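Local structure of protein (hdlp (histone deacetylase-like protein)) (Aquifex aeolicus, 1C3P) at residues 26-31 with 125-130; 105-110 with 147-152; 163-168 with 237-242; 233-238 with 276-281; 306-311 with 349-354. The protein probably acts as a zinc-dependent deacetylase of the histone deacetylase family, with a suggested link to acetoin degradation. All blocks are in the same frame, centred on the assembly; numbering follows the deposited sequence.

How the contacts relate
Starting from the N terminus, contact 1 closes a long loop by bringing the start of helix 28-37 against the turn after strand 122-125. Contact 2, helix 98-118 on helix 146-156, crosses it along the chain, and the two touch where N125 reaches T110 and A106. Contact 3 follows in series and ties strand 162-166 to helix 228-245; contact 4 opens on that same helix, shares K237 and S238 with contact 3, and adds helix 272-286. Contact 5 comes last, laying the 349-354 loop on helix 299-314, whose W306 also packs against contact 1 and whose I309 meets F279 of contact 4.

Contact 1. Residues 26-31 with 125-130; sequences PRVSLL and NPAGGM
At the beta turn that follows strand 122-125 of the central parallel sheet, P126 and A127 pack against V28 and L31 in the first turn of helix 28-37. V28 works with both of its methyls. CG1 stands anti to the backbone N (chi1 175°) and meets P126 CG at 3.7 Å, while CG2 sits over the next peptide, 3.5 Å from A127 N and 3.7 Å from A127 CB. The valine and the proline ring cross at about a right angle. One turn further along the helix, L31 reaches the same ring with CD1, 3.9 Å from P126 CB.

The polar link runs through one water. From the N-cap residue, R27 NH1 donates at 2.9 Å to this water, which lies at the guanidinium edge in its plane and donates a hydrogen bond to P126 O. The other end of that guanidinium is held too, since NE and NH2 are bonded to G296 O and G294 O, so the group is fixed from several sides.

The turn from N125 to G128 is type I, closed by G128 N to N125 O at 3.1 Å, with a weak bond from A127 N to N125 OD1 inside it. Past it, G129 has a positive phi of 84°, a shape suited to glycine. P126 is about 12 Å, side chain to side chain, from D168, which binds zinc in this protein, though no metal is bound in this model. Such a loop, leaving a strand's C-terminal end on the active-site side, is typical of the alpha/beta fold of arginases and deacetylases.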
# COMPACT_ATOMS: atom_id res chain seq x y z
N PRO A 26 -11.79 -7.70 7.05
CA PRO A 26 -11.04 -6.99 8.09
C PRO A 26 -9.61 -6.99 7.57
O PRO A 26 -9.23 -7.92 6.87
CB PRO A 26 -11.21 -7.91 9.30
CG PRO A 26 -12.50 -8.66 8.99
CD PRO A 26 -12.23 -9.01 7.56
N ARG A 27 -8.80 -5.97 7.90
CA ARG A 27 -7.43 -5.93 7.40
C ARG A 27 -6.41 -5.48 8.44
O ARG A 27 -5.62 -6.30 8.90
CB ARG A 27 -7.36 -5.04 6.16
CG ARG A 27 -8.27 -5.58 5.05
CD ARG A 27 -8.31 -4.68 3.81
NE ARG A 27 -7.07 -4.71 3.05
CZ ARG A 27 -6.13 -3.76 3.06
NH1 ARG A 27 -6.28 -2.67 3.80
NH2 ARG A 27 -5.05 -3.91 2.31
N VAL A 28 -6.40 -4.21 8.80
CA VAL A 28 -5.45 -3.81 9.83
C VAL A 28 -5.91 -4.37 11.18
O VAL A 28 -5.08 -4.78 12.02
CB VAL A 28 -5.33 -2.28 9.91
CG1 VAL A 28 -4.43 -1.88 11.08
CG2 VAL A 28 -4.75 -1.76 8.60
N SER A 29 -7.23 -4.41 11.40
CA SER A 29 -7.72 -4.95 12.67
C SER A 29 -7.38 -6.43 12.70
O SER A 29 -7.06 -7.00 13.74
CB SER A 29 -9.24 -4.76 12.83
OG SER A 29 -9.98 -5.54 11.90
N LEU A 30 -7.42 -7.07 11.53
CA LEU A 30 -7.11 -8.48 11.49
C LEU A 30 -5.62 -8.67 11.77
O LEU A 30 -5.25 -9.61 12.45
CB LEU A 30 -7.48 -9.09 10.14
CG LEU A 30 -7.25 -10.60 9.93
CD1 LEU A 30 -5.78 -10.91 9.93
CD2 LEU A 30 -7.96 -11.39 11.03
N LEU A 31 -4.78 -7.77 11.24
CA LEU A 31 -3.34 -7.88 11.46
C LEU A 31 -3.05 -7.77 12.96
O LEU A 31 -2.29 -8.56 13.51
CB LEU A 31 -2.58 -6.74 10.75
CG LEU A 31 -1.15 -6.94 10.19
CD1 LEU A 31 -0.37 -5.61 10.27
CD2 LEU A 31 -0.40 -8.00 10.94
N ASN A 125 2.73 1.81 9.19
CA ASN A 125 1.30 2.08 9.22
C ASN A 125 0.63 1.20 8.17
O ASN A 125 0.54 1.58 7.00
CB ASN A 125 1.00 3.55 8.90
CG ASN A 125 -0.47 3.76 8.66
OD1 ASN A 125 -1.29 3.05 9.23
ND2 ASN A 125 -0.82 4.76 7.82
N PRO A 126 0.15 0.01 8.57
CA PRO A 126 -0.50 -0.88 7.61
C PRO A 126 -1.77 -0.35 6.95
O PRO A 126 -2.15 -0.81 5.88
CB PRO A 126 -0.75 -2.13 8.45
CG PRO A 126 -1.00 -1.54 9.84
CD PRO A 126 0.19 -0.61 9.90
N ALA A 127 -2.43 0.62 7.59
CA ALA A 127 -3.66 1.19 7.05
C ALA A 127 -3.38 2.17 5.93
O ALA A 127 -4.27 2.49 5.14
CB ALA A 127 -4.46 1.90 8.18
N GLY A 128 -2.13 2.64 5.85
CA GLY A 128 -1.75 3.62 4.84
C GLY A 128 -1.54 3.06 3.44
O GLY A 128 -1.76 1.89 3.17
N GLY A 129 -1.09 3.93 2.54
CA GLY A 129 -0.86 3.51 1.17
C GLY A 129 -2.09 3.52 0.28
O GLY A 129 -2.15 2.76 -0.68
N MET A 130 -3.07 4.36 0.59
CA MET A 130 -4.31 4.49 -0.22
C MET A 130 -3.91 5.38 -1.40
O MET A 130 -4.33 6.53 -1.52
CB MET A 130 -5.40 5.15 0.63
CG MET A 130 -5.62 4.35 1.92
SD MET A 130 -6.99 4.87 2.94
CE MET A 130 -8.31 4.42 1.87
O HOH W 1 -3.92 -0.97 4.01

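Contact 2. Residues 105-110 with 147-152; sequences LATGST and PAVGIE
T110, T107 and V149 carry the packing between helix 98-118 and helix 146-156, and each threonine offers the other helix its methyl. T107 CG2 stands anti to the backbone N and comes to 3.9 Å from V149 CG1. It is also 4.1 Å from both V149 CB and V149 CG2, so the methyl sits against the branch point and both methyls of the valine. The two side chains cross at about a right angle. V149 in turn has CG1 anti to its own N (chi1 168°), which brings that methyl toward the threonine.

T110 meets bare backbone. Its CG2 lies 4.3 Å from G150 CA, and here the two segments come closest, with T110 CA and G150 CA 6.4 Å apart. A beta carbon built on G150 would stand only 3.2 Å from T110 CG2, so the close approach probably relies on the glycine.

The hydroxyls of both threonines are turned to other partners. T107 OG1 bonds back to S103 O within its helix, whereas T110 OG1 is shared between N146 OD1 and the amide ND2 of N125, which also reaches A106 O.

These helices of the alpha/beta fold lead into strands 122-125 and 162-166 and pack side by side on one face of the parallel sheet, where T110 and P147 both touch L292. Each threonine is thus split by function: its methyl serves the helix interface and its oxygen a hydrogen bond. The contact itself is purely apolar, and its fit rests on shape, with the two threonine hydroxyls bonded to partners outside it.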
# COMPACT_ATOMS: atom_id res chain seq x y z
N LEU A 105 -8.69 8.08 9.52
CA LEU A 105 -7.92 7.38 10.53
C LEU A 105 -6.65 6.77 9.92
O LEU A 105 -5.58 6.81 10.51
CB LEU A 105 -8.81 6.30 11.16
CG LEU A 105 -8.43 5.75 12.52
CD1 LEU A 105 -8.40 6.91 13.55
CD2 LEU A 105 -9.45 4.66 12.92
N ALA A 106 -6.78 6.23 8.72
CA ALA A 106 -5.64 5.63 8.03
C ALA A 106 -4.63 6.72 7.66
O ALA A 106 -3.42 6.50 7.71
CB ALA A 106 -6.13 4.90 6.75
N THR A 107 -5.14 7.89 7.31
CA THR A 107 -4.28 9.02 6.91
C THR A 107 -3.58 9.65 8.11
O THR A 107 -2.40 10.00 8.04
CB THR A 107 -5.11 10.05 6.14
OG1 THR A 107 -5.65 9.39 4.97
CG2 THR A 107 -4.27 11.27 5.72
N GLY A 108 -4.31 9.80 9.22
CA GLY A 108 -3.67 10.34 10.39
C GLY A 108 -2.56 9.38 10.80
O GLY A 108 -1.51 9.80 11.30
N SER A 109 -2.77 8.08 10.58
CA SER A 109 -1.78 7.06 10.94
C SER A 109 -0.50 7.19 10.10
O SER A 109 0.61 6.81 10.53
CB SER A 109 -2.38 5.66 10.79
OG SER A 109 -3.46 5.47 11.70
N THR A 110 -0.64 7.71 8.89
CA THR A 110 0.52 7.93 8.04
C THR A 110 1.29 9.13 8.55
O THR A 110 2.52 9.12 8.53
CB THR A 110 0.11 8.12 6.58
OG1 THR A 110 -0.21 6.83 6.04
CG2 THR A 110 1.23 8.79 5.77
N PRO A 147 -0.53 8.75 1.06
CA PRO A 147 0.87 8.97 0.65
C PRO A 147 1.10 10.45 0.22
O PRO A 147 2.14 11.05 0.55
CB PRO A 147 1.04 8.01 -0.52
CG PRO A 147 0.15 6.83 -0.08
CD PRO A 147 -1.11 7.62 0.30
N ALA A 148 0.14 11.04 -0.51
CA ALA A 148 0.30 12.44 -0.97
C ALA A 148 0.21 13.42 0.20
O ALA A 148 0.94 14.41 0.24
CB ALA A 148 -0.74 12.79 -2.04
N VAL A 149 -0.67 13.14 1.15
CA VAL A 149 -0.79 13.98 2.33
C VAL A 149 0.55 13.90 3.05
O VAL A 149 1.12 14.93 3.45
CB VAL A 149 -1.90 13.48 3.27
CG1 VAL A 149 -1.84 14.18 4.65
CG2 VAL A 149 -3.25 13.74 2.63
N GLY A 150 1.07 12.69 3.19
CA GLY A 150 2.34 12.50 3.88
C GLY A 150 3.53 13.18 3.23
O GLY A 150 4.38 13.77 3.91
N ILE A 151 3.60 13.09 1.91
CA ILE A 151 4.70 13.71 1.17
C ILE A 151 4.60 15.24 1.28
O ILE A 151 5.62 15.91 1.43
CB ILE A 151 4.68 13.25 -0.29
CG1 ILE A 151 5.10 11.77 -0.35
CG2 ILE A 151 5.61 14.13 -1.16
CD1 ILE A 151 4.87 11.13 -1.72
N GLU A 152 3.39 15.79 1.20
CA GLU A 152 3.23 17.23 1.32
C GLU A 152 3.54 17.65 2.74
O GLU A 152 4.02 18.75 3.00
CB GLU A 152 1.80 17.65 0.95
CG GLU A 152 1.55 17.55 -0.55
CD GLU A 152 2.34 18.57 -1.34
OE1 GLU A 152 2.33 18.47 -2.58
OE2 GLU A 152 2.95 19.47 -0.74

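Contact 3. Residues 163-168 with 237-242; sequences LYIDLD and KSLEIV
No flat group stands between L163 and V242 or between I165 and L239; the flat groups of the strand, the Y164 ring and the D166 carboxylate, point to the face away from helix 228-245. There P147 of helix 146-156 packs on the Y164 ring, and I151 on its CB. The side chains that meet across this contact are all aliphatic.

L163, with CG anti to the backbone N (chi1 167°), sends CD1 to 3.8 Å from V242 CG1, while its CD2 is 4.2 Å from the same methyl. V242 therefore meets the fork of the leucine with a single methyl. Two residues along the strand, I165 CD1 comes to 4.1 Å from L239 CD2, the two side chains crossing at about a right angle. F186 of strand 185-192 borders the first pair, and V282 and V285 of helix 272-286 border the second.

Further on comes D168, which binds zinc in this protein, though no metal is bound in this model. Methyl against methyl, helix 228-245 is held to one face of the central parallel sheet of the alpha/beta fold by dispersion and the exclusion of water, well away from the metal-binding end.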
# COMPACT_ATOMS: atom_id res chain seq x y z
N LEU A 163 11.46 10.49 -1.94
CA LEU A 163 11.25 9.38 -2.85
C LEU A 163 10.10 8.55 -2.34
O LEU A 163 10.01 8.30 -1.15
CB LEU A 163 12.52 8.51 -2.93
CG LEU A 163 12.44 7.13 -3.59
CD1 LEU A 163 12.14 7.31 -5.08
CD2 LEU A 163 13.74 6.38 -3.38
N TYR A 164 9.21 8.15 -3.24
CA TYR A 164 8.09 7.28 -2.88
C TYR A 164 8.23 6.02 -3.73
O TYR A 164 8.37 6.10 -4.95
CB TYR A 164 6.77 7.97 -3.17
CG TYR A 164 5.57 7.08 -2.91
CD1 TYR A 164 5.14 6.78 -1.62
CD2 TYR A 164 4.88 6.53 -3.98
CE1 TYR A 164 4.02 5.95 -1.42
CE2 TYR A 164 3.79 5.72 -3.80
CZ TYR A 164 3.36 5.43 -2.53
OH TYR A 164 2.23 4.64 -2.44
N ILE A 165 8.20 4.85 -3.09
CA ILE A 165 8.32 3.59 -3.81
C ILE A 165 7.04 2.80 -3.53
O ILE A 165 6.67 2.60 -2.38
CB ILE A 165 9.53 2.78 -3.32
CG1 ILE A 165 10.81 3.60 -3.52
CG2 ILE A 165 9.59 1.45 -4.05
CD1 ILE A 165 12.03 3.03 -2.77
N ASP A 166 6.40 2.35 -4.60
CA ASP A 166 5.12 1.65 -4.49
C ASP A 166 5.21 0.21 -5.00
O ASP A 166 5.27 -0.05 -6.20
CB ASP A 166 4.06 2.47 -5.27
CG ASP A 166 2.64 1.99 -5.03
OD1 ASP A 166 2.34 0.85 -5.41
OD2 ASP A 166 1.83 2.78 -4.46
N LEU A 167 5.20 -0.75 -4.07
CA LEU A 167 5.30 -2.15 -4.46
C LEU A 167 3.98 -2.89 -4.63
O LEU A 167 3.96 -4.09 -4.89
CB LEU A 167 6.20 -2.90 -3.47
CG LEU A 167 7.63 -2.33 -3.42
CD1 LEU A 167 8.49 -3.21 -2.54
CD2 LEU A 167 8.23 -2.25 -4.83
N ASP A 168 2.89 -2.15 -4.46
CA ASP A 168 1.54 -2.70 -4.63
C ASP A 168 1.45 -3.17 -6.09
O ASP A 168 2.06 -2.56 -6.96
CB ASP A 168 0.51 -1.59 -4.41
CG ASP A 168 -0.90 -2.11 -4.32
OD1 ASP A 168 -1.23 -2.74 -3.30
OD2 ASP A 168 -1.68 -1.90 -5.28
N LYS A 237 16.81 -3.61 -10.50
CA LYS A 237 17.18 -2.80 -11.64
C LYS A 237 16.53 -1.42 -11.61
O LYS A 237 17.17 -0.42 -11.95
CB LYS A 237 16.79 -3.55 -12.92
CG LYS A 237 17.36 -2.95 -14.18
CD LYS A 237 17.73 -4.06 -15.15
CE LYS A 237 18.80 -4.95 -14.54
NZ LYS A 237 19.18 -6.06 -15.43
N SER A 238 15.27 -1.33 -11.20
CA SER A 238 14.64 -0.03 -11.15
C SER A 238 15.22 0.84 -10.03
O SER A 238 15.37 2.05 -10.18
CB SER A 238 13.11 -0.16 -11.01
OG SER A 238 12.73 -0.78 -9.81
N LEU A 239 15.58 0.22 -8.90
CA LEU A 239 16.16 1.00 -7.82
C LEU A 239 17.49 1.60 -8.26
O LEU A 239 17.85 2.71 -7.86
CB LEU A 239 16.38 0.15 -6.56
CG LEU A 239 15.14 -0.44 -5.87
CD1 LEU A 239 15.59 -1.31 -4.70
CD2 LEU A 239 14.22 0.66 -5.35
N GLU A 240 18.21 0.88 -9.11
CA GLU A 240 19.50 1.37 -9.59
C GLU A 240 19.28 2.61 -10.47
O GLU A 240 20.05 3.57 -10.42
CB GLU A 240 20.24 0.26 -10.35
CG GLU A 240 21.62 0.64 -10.86
CD GLU A 240 22.44 -0.58 -11.27
OE1 GLU A 240 21.97 -1.36 -12.12
OE2 GLU A 240 23.56 -0.74 -10.74
N ILE A 241 18.21 2.58 -11.26
CA ILE A 241 17.87 3.69 -12.13
C ILE A 241 17.57 4.92 -11.28
O ILE A 241 18.02 6.03 -11.58
CB ILE A 241 16.64 3.37 -13.01
CG1 ILE A 241 16.99 2.26 -14.00
CG2 ILE A 241 16.17 4.64 -13.76
CD1 ILE A 241 15.82 1.81 -14.87
N VAL A 242 16.80 4.73 -10.22
CA VAL A 242 16.44 5.84 -9.35
C VAL A 242 17.68 6.37 -8.64
O VAL A 242 17.94 7.57 -8.64
CB VAL A 242 15.42 5.41 -8.28
CG1 VAL A 242 15.17 6.56 -7.31
CG2 VAL A 242 14.11 4.97 -8.94

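Contact 4. Residues 233-238 with 276-281; sequences FALEKS and LKAFNI
L235, A278 and I281 make the tight part of this contact, while E236 makes its solvent side. L235 CD1 drops onto the backbone of the facing helix, 3.6 Å from A278 O and 3.7 Å from A278 CB, so a single methyl rests on the alanine and its carbonyl oxygen. The same carbon is 4.1 Å from I281 CG2, one turn further along. Both side-chain torsions of L235 lie well off staggered positions (chi1 -145°), so the exact placement of its methyls is less certain. Beneath, it rests on L190 of strand 185-192, and L232 and F231 also touch A278.

The two helices run nearly parallel, at 8° between the short segments with the axes 10.4 Å apart. They are neighbouring helices on one face of the parallel sheet of this alpha/beta fold: helix 228-245 leads into strand 250-254, and helix 272-286 leads into strand 290-292.

Toward solvent the packing thins. E236 has its CG anti to its carbonyl carbon (chi1 -55°), and this methylene lies 4.0 Å from I281 CD1, the two side chains crossing at about a right angle. I281 is buried, whereas the glutamate is exposed and carries its carboxylate at the surface. K277 lies nearby with opposite charge, but E236 OE2 and K277 NZ are 6.3 Å apart, leaving at most a long-range attraction between them.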
# COMPACT_ATOMS: atom_id res chain seq x y z
N PHE A 233 14.07 -9.03 -9.80
CA PHE A 233 14.94 -8.53 -10.87
C PHE A 233 14.52 -7.10 -11.19
O PHE A 233 15.34 -6.18 -11.25
CB PHE A 233 14.74 -9.38 -12.13
CG PHE A 233 15.40 -8.80 -13.36
CD1 PHE A 233 16.74 -9.08 -13.65
CD2 PHE A 233 14.68 -8.01 -14.25
CE1 PHE A 233 17.34 -8.59 -14.82
CE2 PHE A 233 15.26 -7.51 -15.42
CZ PHE A 233 16.59 -7.80 -15.71
N ALA A 234 13.22 -6.93 -11.43
CA ALA A 234 12.67 -5.63 -11.78
C ALA A 234 12.93 -4.60 -10.68
O ALA A 234 13.26 -3.44 -10.96
CB ALA A 234 11.13 -5.77 -12.03
N LEU A 235 12.77 -5.03 -9.44
CA LEU A 235 12.98 -4.14 -8.30
C LEU A 235 14.43 -3.65 -8.22
O LEU A 235 14.70 -2.45 -8.13
CB LEU A 235 12.62 -4.88 -7.01
CG LEU A 235 11.97 -4.12 -5.85
CD1 LEU A 235 12.51 -4.72 -4.55
CD2 LEU A 235 12.25 -2.62 -5.92
N GLU A 236 15.37 -4.59 -8.25
CA GLU A 236 16.80 -4.24 -8.16
C GLU A 236 17.24 -3.30 -9.28
O GLU A 236 17.95 -2.32 -9.04
CB GLU A 236 17.66 -5.50 -8.21
CG GLU A 236 17.30 -6.53 -7.17
CD GLU A 236 18.02 -7.85 -7.38
OE1 GLU A 236 17.83 -8.49 -8.45
OE2 GLU A 236 18.78 -8.24 -6.47
N LYS A 237 16.81 -3.61 -10.50
CA LYS A 237 17.18 -2.80 -11.64
C LYS A 237 16.53 -1.42 -11.61
O LYS A 237 17.17 -0.42 -11.95
CB LYS A 237 16.79 -3.55 -12.92
CG LYS A 237 17.36 -2.95 -14.18
CD LYS A 237 17.73 -4.06 -15.15
CE LYS A 237 18.80 -4.95 -14.54
NZ LYS A 237 19.18 -6.06 -15.43
N SER A 238 15.27 -1.33 -11.20
CA SER A 238 14.64 -0.03 -11.15
C SER A 238 15.22 0.84 -10.03
O SER A 238 15.37 2.05 -10.18
CB SER A 238 13.11 -0.16 -11.01
OG SER A 238 12.73 -0.78 -9.81
N LEU A 276 8.99 -10.27 1.30
CA LEU A 276 9.87 -9.89 2.40
C LEU A 276 11.24 -9.48 1.85
O LEU A 276 11.81 -8.47 2.28
CB LEU A 276 9.98 -11.06 3.38
CG LEU A 276 10.66 -10.84 4.74
CD1 LEU A 276 10.76 -12.18 5.47
CD2 LEU A 276 12.03 -10.27 4.57
N LYS A 277 11.79 -10.25 0.92
CA LYS A 277 13.09 -9.88 0.36
C LYS A 277 13.05 -8.55 -0.36
O LYS A 277 14.03 -7.79 -0.33
CB LYS A 277 13.62 -10.94 -0.60
CG LYS A 277 14.22 -12.12 0.09
CD LYS A 277 15.20 -12.82 -0.83
CE LYS A 277 16.33 -11.88 -1.23
NZ LYS A 277 17.33 -12.55 -2.11
N ALA A 278 11.93 -8.26 -1.01
CA ALA A 278 11.79 -6.99 -1.74
C ALA A 278 11.93 -5.83 -0.75
O ALA A 278 12.63 -4.84 -0.99
CB ALA A 278 10.40 -6.94 -2.43
N PHE A 279 11.25 -5.97 0.38
CA PHE A 279 11.29 -4.98 1.44
C PHE A 279 12.74 -4.74 1.90
O PHE A 279 13.19 -3.59 2.05
CB PHE A 279 10.44 -5.48 2.61
CG PHE A 279 10.55 -4.64 3.85
CD1 PHE A 279 10.02 -3.34 3.88
CD2 PHE A 279 11.14 -5.15 5.00
CE1 PHE A 279 10.08 -2.57 5.05
CE2 PHE A 279 11.20 -4.39 6.17
CZ PHE A 279 10.67 -3.10 6.20
N ASN A 280 13.47 -5.83 2.12
CA ASN A 280 14.84 -5.72 2.57
C ASN A 280 15.80 -5.19 1.51
O ASN A 280 16.79 -4.54 1.83
CB ASN A 280 15.33 -7.06 3.13
CG ASN A 280 14.61 -7.42 4.42
OD1 ASN A 280 14.33 -6.55 5.24
ND2 ASN A 280 14.35 -8.70 4.62
N ILE A 281 15.49 -5.46 0.25
CA ILE A 281 16.31 -4.95 -0.85
C ILE A 281 16.20 -3.42 -0.89
O ILE A 281 17.18 -2.73 -1.16
CB ILE A 281 15.84 -5.50 -2.20
CG1 ILE A 281 16.20 -6.98 -2.32
CG2 ILE A 281 16.47 -4.71 -3.33
CD1 ILE A 281 15.72 -7.62 -3.62

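Contact 5. Residues 306-311 with 349-354; sequences WTLIWC and ETLKDP
An apolar patch on the outer side of helix 299-314, made by T307 and L308, receives L351 and K352 from the long loop between helices 324-332 and 362-372. L351 makes the central contact. Its CD1 meets T307 CG2 at 3.8 Å, and its CD2 lies 3.7 Å from L308 CG; the modelled gap between the two CD2 methyls is too short to be trusted. The leucines slide past each other in opposite directions, whereas L351 crosses T307 at a slant. With CG anti to the backbone N (chi1 -160°), L351 extends from the loop toward the helix. V318 touches both leucines as well.

K352 contributes the start of its chain. Its CG sits 3.6 Å from L308 CD2 and 4.2 Å from L308 CD1, crossing the leucine at about a right angle. Beyond CG the lysine bends at chi3 (59°) and leads its amine away from the helix. Replacing L308 with an alanine would probably leave L351 CD2 and the K352 methylene without their partner, opening a gap beneath the loop and freeing both side chains to shift.

The backbone and polar groups on either side help to fix the loop: R304 NH1 bonds to T350 O, and D353 OD2 takes a hydrogen bond from N272 N at the start of helix 272-286. T307 turns its own hydroxyl back to A303 O, which leaves its methyl for L351. Adhesion between helix and loop is therefore apolar, while the polar bonds that fix the loop's course lie beside the leucine cluster.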
# COMPACT_ATOMS: atom_id res chain seq x y z
N TRP A 306 2.26 -9.38 6.11
CA TRP A 306 2.62 -8.23 6.93
C TRP A 306 3.25 -8.70 8.22
O TRP A 306 4.03 -7.97 8.83
CB TRP A 306 1.41 -7.34 7.21
CG TRP A 306 1.10 -6.41 6.06
CD1 TRP A 306 1.94 -6.06 5.05
CD2 TRP A 306 -0.11 -5.68 5.85
NE1 TRP A 306 1.33 -5.14 4.22
CE2 TRP A 306 0.07 -4.90 4.69
CE3 TRP A 306 -1.34 -5.62 6.53
CZ2 TRP A 306 -0.93 -4.05 4.19
CZ3 TRP A 306 -2.33 -4.78 6.04
CH2 TRP A 306 -2.12 -4.01 4.88
N THR A 307 2.92 -9.90 8.66
CA THR A 307 3.53 -10.41 9.88
C THR A 307 5.02 -10.57 9.61
O THR A 307 5.84 -10.24 10.47
CB THR A 307 2.86 -11.74 10.33
OG1 THR A 307 1.56 -11.45 10.86
CG2 THR A 307 3.70 -12.44 11.40
N LEU A 308 5.40 -11.05 8.42
CA LEU A 308 6.82 -11.17 8.10
C LEU A 308 7.49 -9.79 8.17
O LEU A 308 8.61 -9.64 8.67
CB LEU A 308 7.02 -11.76 6.69
CG LEU A 308 6.59 -13.22 6.49
CD1 LEU A 308 6.97 -13.70 5.06
CD2 LEU A 308 7.30 -14.08 7.54
N ILE A 309 6.80 -8.77 7.67
CA ILE A 309 7.34 -7.42 7.71
C ILE A 309 7.51 -6.97 9.15
O ILE A 309 8.53 -6.38 9.51
CB ILE A 309 6.41 -6.40 7.01
CG1 ILE A 309 6.26 -6.74 5.53
CG2 ILE A 309 6.97 -5.00 7.20
CD1 ILE A 309 7.57 -6.68 4.76
N TRP A 310 6.51 -7.23 9.99
CA TRP A 310 6.61 -6.79 11.38
C TRP A 310 7.77 -7.50 12.09
O TRP A 310 8.53 -6.87 12.84
CB TRP A 310 5.29 -7.02 12.12
CG TRP A 310 5.35 -6.60 13.54
CD1 TRP A 310 5.25 -7.41 14.64
CD2 TRP A 310 5.65 -5.28 14.04
NE1 TRP A 310 5.47 -6.68 15.78
CE2 TRP A 310 5.72 -5.37 15.45
CE3 TRP A 310 5.87 -4.03 13.44
CZ2 TRP A 310 5.99 -4.27 16.26
CZ3 TRP A 310 6.14 -2.94 14.24
CH2 TRP A 310 6.20 -3.06 15.64
N CYS A 311 7.91 -8.80 11.85
CA CYS A 311 9.00 -9.55 12.46
C CYS A 311 10.36 -9.00 12.03
O CYS A 311 11.25 -8.87 12.86
CB CYS A 311 8.89 -11.05 12.11
SG CYS A 311 7.55 -11.96 12.97
N GLU A 349 -0.95 -23.68 7.71
CA GLU A 349 0.06 -24.61 8.20
C GLU A 349 1.48 -24.06 8.32
O GLU A 349 2.37 -24.74 8.83
CB GLU A 349 0.07 -25.84 7.29
CG GLU A 349 -1.26 -26.57 7.22
CD GLU A 349 -1.74 -27.01 8.58
OE1 GLU A 349 -0.90 -27.45 9.39
OE2 GLU A 349 -2.96 -26.96 8.84
N THR A 350 1.70 -22.84 7.86
CA THR A 350 3.02 -22.23 7.95
C THR A 350 2.90 -20.73 7.76
O THR A 350 1.97 -20.25 7.12
CB THR A 350 3.96 -22.76 6.86
OG1 THR A 350 4.14 -24.17 7.03
CG2 THR A 350 5.32 -22.08 6.96
N LEU A 351 3.85 -19.99 8.31
CA LEU A 351 3.82 -18.55 8.20
C LEU A 351 4.45 -18.13 6.86
O LEU A 351 3.90 -17.29 6.14
CB LEU A 351 4.57 -17.92 9.37
CG LEU A 351 4.25 -16.45 9.67
CD1 LEU A 351 4.95 -16.03 10.95
CD2 LEU A 351 4.66 -15.58 8.51
N LYS A 352 5.58 -18.73 6.53
CA LYS A 352 6.30 -18.43 5.29
C LYS A 352 5.94 -19.42 4.21
O LYS A 352 5.90 -20.62 4.47
CB LYS A 352 7.81 -18.48 5.55
CG LYS A 352 8.32 -17.38 6.44
CD LYS A 352 9.71 -17.67 7.01
CE LYS A 352 10.76 -17.88 5.95
NZ LYS A 352 12.09 -18.17 6.59
N ASP A 353 5.66 -18.96 2.99
CA ASP A 353 5.40 -19.95 1.95
C ASP A 353 6.71 -20.23 1.22
O ASP A 353 7.69 -19.50 1.38
CB ASP A 353 4.29 -19.51 0.97
CG ASP A 353 4.40 -18.08 0.53
OD1 ASP A 353 3.94 -17.19 1.27
OD2 ASP A 353 4.95 -17.85 -0.57
N PRO A 354 6.77 -21.33 0.46
CA PRO A 354 7.99 -21.67 -0.27
C PRO A 354 8.23 -20.65 -1.37
O PRO A 354 7.30 -19.97 -1.81
CB PRO A 354 7.65 -23.04 -0.86
CG PRO A 354 6.17 -22.89 -1.13
CD PRO A 354 5.74 -22.36 0.23